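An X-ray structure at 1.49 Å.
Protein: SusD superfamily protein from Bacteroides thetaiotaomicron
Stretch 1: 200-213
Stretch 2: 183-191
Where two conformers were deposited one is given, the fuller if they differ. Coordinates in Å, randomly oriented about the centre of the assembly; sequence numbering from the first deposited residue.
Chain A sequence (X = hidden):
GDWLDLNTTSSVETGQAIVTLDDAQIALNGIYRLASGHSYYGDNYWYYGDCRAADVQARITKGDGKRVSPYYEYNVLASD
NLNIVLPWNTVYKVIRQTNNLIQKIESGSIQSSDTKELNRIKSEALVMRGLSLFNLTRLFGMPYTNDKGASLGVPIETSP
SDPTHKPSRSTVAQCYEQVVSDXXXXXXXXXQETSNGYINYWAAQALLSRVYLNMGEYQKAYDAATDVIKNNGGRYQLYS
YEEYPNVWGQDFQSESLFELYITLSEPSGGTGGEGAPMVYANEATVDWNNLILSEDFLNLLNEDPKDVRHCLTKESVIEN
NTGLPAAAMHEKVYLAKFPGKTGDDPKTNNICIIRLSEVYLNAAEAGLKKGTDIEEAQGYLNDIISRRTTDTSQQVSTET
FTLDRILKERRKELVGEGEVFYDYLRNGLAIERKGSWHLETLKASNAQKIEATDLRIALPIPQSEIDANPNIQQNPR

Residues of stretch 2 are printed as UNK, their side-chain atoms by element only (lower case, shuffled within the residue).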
# COMPACT_ATOMS: atom_id res chain seq x y z
N ASN A 200 -12.09 -0.91 11.31
CA ASN A 200 -13.46 -1.37 11.49
C ASN A 200 -13.83 -2.43 10.43
O ASN A 200 -12.98 -2.85 9.64
CB ASN A 200 -14.44 -0.19 11.50
CG ASN A 200 -14.63 0.46 10.12
OD1 ASN A 200 -14.03 0.03 9.13
ND2 ASN A 200 -15.47 1.51 10.08
N TYR A 201 -15.09 -2.87 10.46
CA TYR A 201 -15.56 -3.92 9.56
C TYR A 201 -15.33 -3.54 8.09
O TYR A 201 -14.91 -4.38 7.29
CB TYR A 201 -17.05 -4.23 9.85
CG TYR A 201 -17.69 -5.19 8.89
CD1 TYR A 201 -18.28 -4.75 7.72
CD2 TYR A 201 -17.67 -6.57 9.15
CE1 TYR A 201 -18.87 -5.66 6.84
CE2 TYR A 201 -18.26 -7.47 8.29
CZ TYR A 201 -18.84 -7.01 7.14
OH TYR A 201 -19.39 -7.93 6.31
N TRP A 202 -15.66 -2.29 7.77
CA TRP A 202 -15.57 -1.80 6.39
C TRP A 202 -14.13 -1.80 5.90
O TRP A 202 -13.87 -2.22 4.76
CB TRP A 202 -16.26 -0.42 6.26
CG TRP A 202 -17.61 -0.49 6.86
CD1 TRP A 202 -18.02 0.07 8.04
CD2 TRP A 202 -18.71 -1.27 6.39
NE1 TRP A 202 -19.30 -0.28 8.30
CE2 TRP A 202 -19.75 -1.13 7.32
CE3 TRP A 202 -18.91 -2.09 5.27
CZ2 TRP A 202 -20.99 -1.76 7.17
CZ3 TRP A 202 -20.14 -2.70 5.11
CH2 TRP A 202 -21.16 -2.55 6.07
N ALA A 203 -13.20 -1.36 6.74
CA ALA A 203 -11.79 -1.39 6.41
C ALA A 203 -11.32 -2.83 6.16
O ALA A 203 -10.55 -3.11 5.25
CB ALA A 203 -10.96 -0.78 7.55
N ALA A 204 -11.72 -3.73 7.04
CA ALA A 204 -11.31 -5.12 6.92
C ALA A 204 -11.84 -5.80 5.64
O ALA A 204 -11.10 -6.52 4.97
CB ALA A 204 -11.70 -5.94 8.19
N GLN A 205 -13.09 -5.55 5.29
CA GLN A 205 -13.61 -6.09 4.03
C GLN A 205 -12.90 -5.44 2.84
O GLN A 205 -12.62 -6.13 1.87
CB GLN A 205 -15.13 -5.90 3.93
CG GLN A 205 -15.95 -6.92 4.69
CD GLN A 205 -15.97 -8.27 3.97
OE1 GLN A 205 -14.95 -8.95 3.88
NE2 GLN A 205 -17.12 -8.64 3.44
N ALA A 206 -12.61 -4.14 2.92
CA ALA A 206 -11.86 -3.45 1.87
C ALA A 206 -10.49 -4.09 1.70
O ALA A 206 -10.07 -4.41 0.58
CB ALA A 206 -11.71 -1.94 2.21
N LEU A 207 -9.80 -4.33 2.81
CA LEU A 207 -8.48 -4.97 2.73
C LEU A 207 -8.59 -6.40 2.19
O LEU A 207 -7.75 -6.83 1.37
CB LEU A 207 -7.79 -4.99 4.09
CG LEU A 207 -7.36 -3.62 4.61
CD1 LEU A 207 -7.00 -3.75 6.12
CD2 LEU A 207 -6.21 -3.02 3.73
N LEU A 208 -9.62 -7.13 2.60
CA LEU A 208 -9.84 -8.45 2.02
C LEU A 208 -10.05 -8.39 0.51
O LEU A 208 -9.60 -9.27 -0.21
CB LEU A 208 -11.01 -9.17 2.71
CG LEU A 208 -10.63 -9.93 3.99
CD1 LEU A 208 -11.92 -10.24 4.82
CD2 LEU A 208 -9.88 -11.22 3.64
N SER A 209 -10.71 -7.34 0.00
CA SER A 209 -10.86 -7.22 -1.47
C SER A 209 -9.50 -7.10 -2.15
O SER A 209 -9.30 -7.68 -3.22
CB SER A 209 -11.83 -6.11 -1.90
OG SER A 209 -11.28 -4.81 -1.78
N ARG A 210 -8.58 -6.36 -1.54
CA ARG A 210 -7.23 -6.25 -2.05
C ARG A 210 -6.51 -7.58 -2.00
O ARG A 210 -5.85 -7.95 -2.94
CB ARG A 210 -6.49 -5.19 -1.23
CG ARG A 210 -5.02 -4.98 -1.65
CD ARG A 210 -4.27 -4.10 -0.69
NE ARG A 210 -4.72 -2.72 -0.69
CZ ARG A 210 -4.31 -1.79 0.17
NH1 ARG A 210 -3.49 -2.10 1.15
NH2 ARG A 210 -4.73 -0.55 0.05
N VAL A 211 -6.59 -8.25 -0.85
CA VAL A 211 -5.93 -9.55 -0.70
C VAL A 211 -6.43 -10.58 -1.73
O VAL A 211 -5.64 -11.21 -2.46
CB VAL A 211 -6.05 -10.07 0.77
CG1 VAL A 211 -5.53 -11.49 0.90
CG2 VAL A 211 -5.35 -9.11 1.71
N TYR A 212 -7.74 -10.77 -1.77
CA TYR A 212 -8.34 -11.74 -2.70
C TYR A 212 -8.00 -11.40 -4.16
O TYR A 212 -7.72 -12.29 -4.97
CB TYR A 212 -9.84 -11.77 -2.50
CG TYR A 212 -10.35 -12.55 -1.30
CD1 TYR A 212 -9.92 -13.84 -1.02
CD2 TYR A 212 -11.33 -11.98 -0.46
CE1 TYR A 212 -10.45 -14.57 0.06
CE2 TYR A 212 -11.86 -12.71 0.61
CZ TYR A 212 -11.42 -13.98 0.87
OH TYR A 212 -11.96 -14.69 1.94
N LEU A 213 -8.04 -10.13 -4.51
CA LEU A 213 -7.76 -9.72 -5.90
C LEU A 213 -6.34 -10.18 -6.29
O LEU A 213 -6.13 -10.71 -7.38
CB LEU A 213 -7.91 -8.18 -6.06
CG LEU A 213 -7.76 -7.62 -7.48
CD1 LEU A 213 -8.75 -8.20 -8.51
CD2 LEU A 213 -7.85 -6.09 -7.41
N UNK A 183 -8.12 -11.98 8.86
CA UNK A 183 -9.03 -10.87 8.56
C UNK A 183 -10.47 -11.33 8.62
O UNK A 183 -11.33 -10.59 9.14
se UNK A 183 -7.23 -8.70 5.37
c UNK A 183 -8.72 -10.28 7.20
c UNK A 183 -5.44 -8.03 5.62
c UNK A 183 -7.34 -9.68 7.04
N UNK A 184 -10.75 -12.54 8.13
CA UNK A 184 -12.11 -13.07 8.13
C UNK A 184 -12.61 -13.38 9.54
O UNK A 184 -13.77 -13.09 9.88
o UNK A 184 -11.77 -14.07 5.94
c UNK A 184 -12.17 -14.35 7.28
N UNK A 185 -11.75 -13.99 10.35
CA UNK A 185 -12.09 -14.34 11.74
C UNK A 185 -12.29 -13.08 12.60
O UNK A 185 -13.03 -13.13 13.58
n UNK A 185 -9.90 -17.33 11.78
c UNK A 185 -11.06 -16.66 11.79
c UNK A 185 -11.03 -15.25 12.36
o UNK A 185 -12.11 -17.15 11.42
N UNK A 186 -11.67 -11.98 12.20
CA UNK A 186 -11.83 -10.69 12.87
C UNK A 186 -13.20 -10.04 12.66
O UNK A 186 -13.68 -9.33 13.52
c UNK A 186 -10.75 -9.72 12.39
N UNK A 187 -13.84 -10.28 11.52
CA UNK A 187 -14.93 -9.40 11.08
C UNK A 187 -16.07 -9.21 12.09
O UNK A 187 -16.52 -8.07 12.32
c UNK A 187 -14.21 -8.48 8.14
c UNK A 187 -14.64 -9.91 8.52
c UNK A 187 -15.53 -9.89 9.75
c UNK A 187 -15.42 -10.57 7.40
N UNK A 188 -16.53 -10.29 12.69
CA UNK A 188 -17.71 -10.19 13.57
C UNK A 188 -17.45 -9.39 14.86
O UNK A 188 -18.39 -8.90 15.49
o UNK A 188 -17.37 -12.34 14.61
c UNK A 188 -18.28 -11.57 13.87
N UNK A 189 -16.19 -9.26 15.26
CA UNK A 189 -15.83 -8.47 16.43
C UNK A 189 -15.53 -7.01 16.19
O UNK A 189 -15.43 -6.27 17.15
N UNK A 190 -15.38 -6.59 14.93
CA UNK A 190 -15.00 -5.21 14.59
C UNK A 190 -16.21 -4.27 14.67
O UNK A 190 -17.37 -4.69 14.52
c UNK A 190 -13.16 -5.97 12.92
c UNK A 190 -12.83 -6.02 11.44
c UNK A 190 -12.00 -5.34 13.65
c UNK A 190 -14.44 -5.16 13.18
N UNK A 191 -15.93 -2.99 14.89
CA UNK A 191 -16.95 -1.96 14.88
C UNK A 191 -17.61 -1.88 13.51
O UNK A 191 -16.93 -2.03 12.49
n UNK A 191 -13.99 1.62 20.02
c UNK A 191 -15.74 -0.39 16.50
n UNK A 191 -14.60 1.34 17.84
c UNK A 191 -16.32 -0.58 15.14
c UNK A 191 -14.93 1.36 19.12
c UNK A 191 -15.52 1.09 16.74
n UNK A 191 -16.19 1.13 19.51
O HOH W 1 -13.53 -13.60 3.80

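Position 183 carries four side-chain atoms in an unbranched line: two carbons, a selenium and a last carbon. The selenium lies 4.0 Å from Leu207 CB, and the CB lies 3.8 Å from Leu208 CG. The terminal carbon reaches to 4.1 Å from Val211 CG2. Selenium within such a chain identifies selenomethionine, so this is Met183. Its chain, m at chi1 and t at chi2 and chi3, reaches past Leu207 and Leu208 to Val211.

Position 184 has one carbon and one oxygen. The oxygen is 4.0 Å from Leu208 CD1. A single hydroxyl on CB, with no further carbon, makes this Ser184. Water 1 donates a hydrogen bond to Ser184 OG at 2.8 Å from its oxygen. The same water oxygen is 2.7 Å from Tyr212 OH, also a hydrogen bond, so the water bridges the two hydroxyls. Their oxygens, Ser184 OG and Tyr212 OH, are 4.1 Å apart.

Position 185 has two carbons, the second carrying one oxygen and one nitrogen. Nothing of stretch 1 is in reach. A short side chain ending in an amide is Asn185, and it is exposed.

Position 186 has a single carbon, which makes no contact with stretch 1. One carbon means Ala186. It is buried, and its CB points toward the other stretch without touching it.

Position 187 has four carbons, forked at the second. Its CB is 3.9 Å from Tyr201 CE2, and one branch end comes within 3.6 Å of Ala204 CB. A fork at the second carbon, rather than at CB, gives Leu187. The branch near Ala204 is CD2; CD1 lies 3.9 Å from Gln205 OE1. The backbone O of Leu187 sits at the edge of the Tyr201 ring, 3.7 Å from CD2 of that tyrosine.

Position 188 has one carbon and one oxygen. Its CA-to-CB bond points away from stretch 1, and nothing of it is in contact. This is Ser188.

Position 189 has no side-chain atoms, so it is Gly189. It makes no contact with stretch 1.

Position 190 has four carbons, again forked at the second. One branch end is 3.4 Å from Ala204 CB, and the CB is 3.6 Å from Tyr201 N. This is Leu190, and the close branch end is CD1.

Position 191 has three carbons, a nitrogen, then a carbon bearing two more nitrogens. That guanidinium identifies Arg191. Its CB is 4.1 Å from Asn200 CB, while the end of the side chain leads away. Two conformers were deposited.

The contact is mainly apolar packing against one helix. Met183 lies beside Leu207, Leu208 and Val211, while Leu187 and Leu190 both meet the small Ala204 and also touch Tyr201. One direct hydrogen bond joins the stretches: Tyr201 N donates to Arg191 O at 2.9 Å, nearly straight. It engages an amide in the first turn, which has no earlier helical carbonyl to bond. Beside it, Asn200 OD1 caps the helix by accepting from Ala203 N at 2.9 Å.

Stretch 2 (183-191) MSNALSGLR
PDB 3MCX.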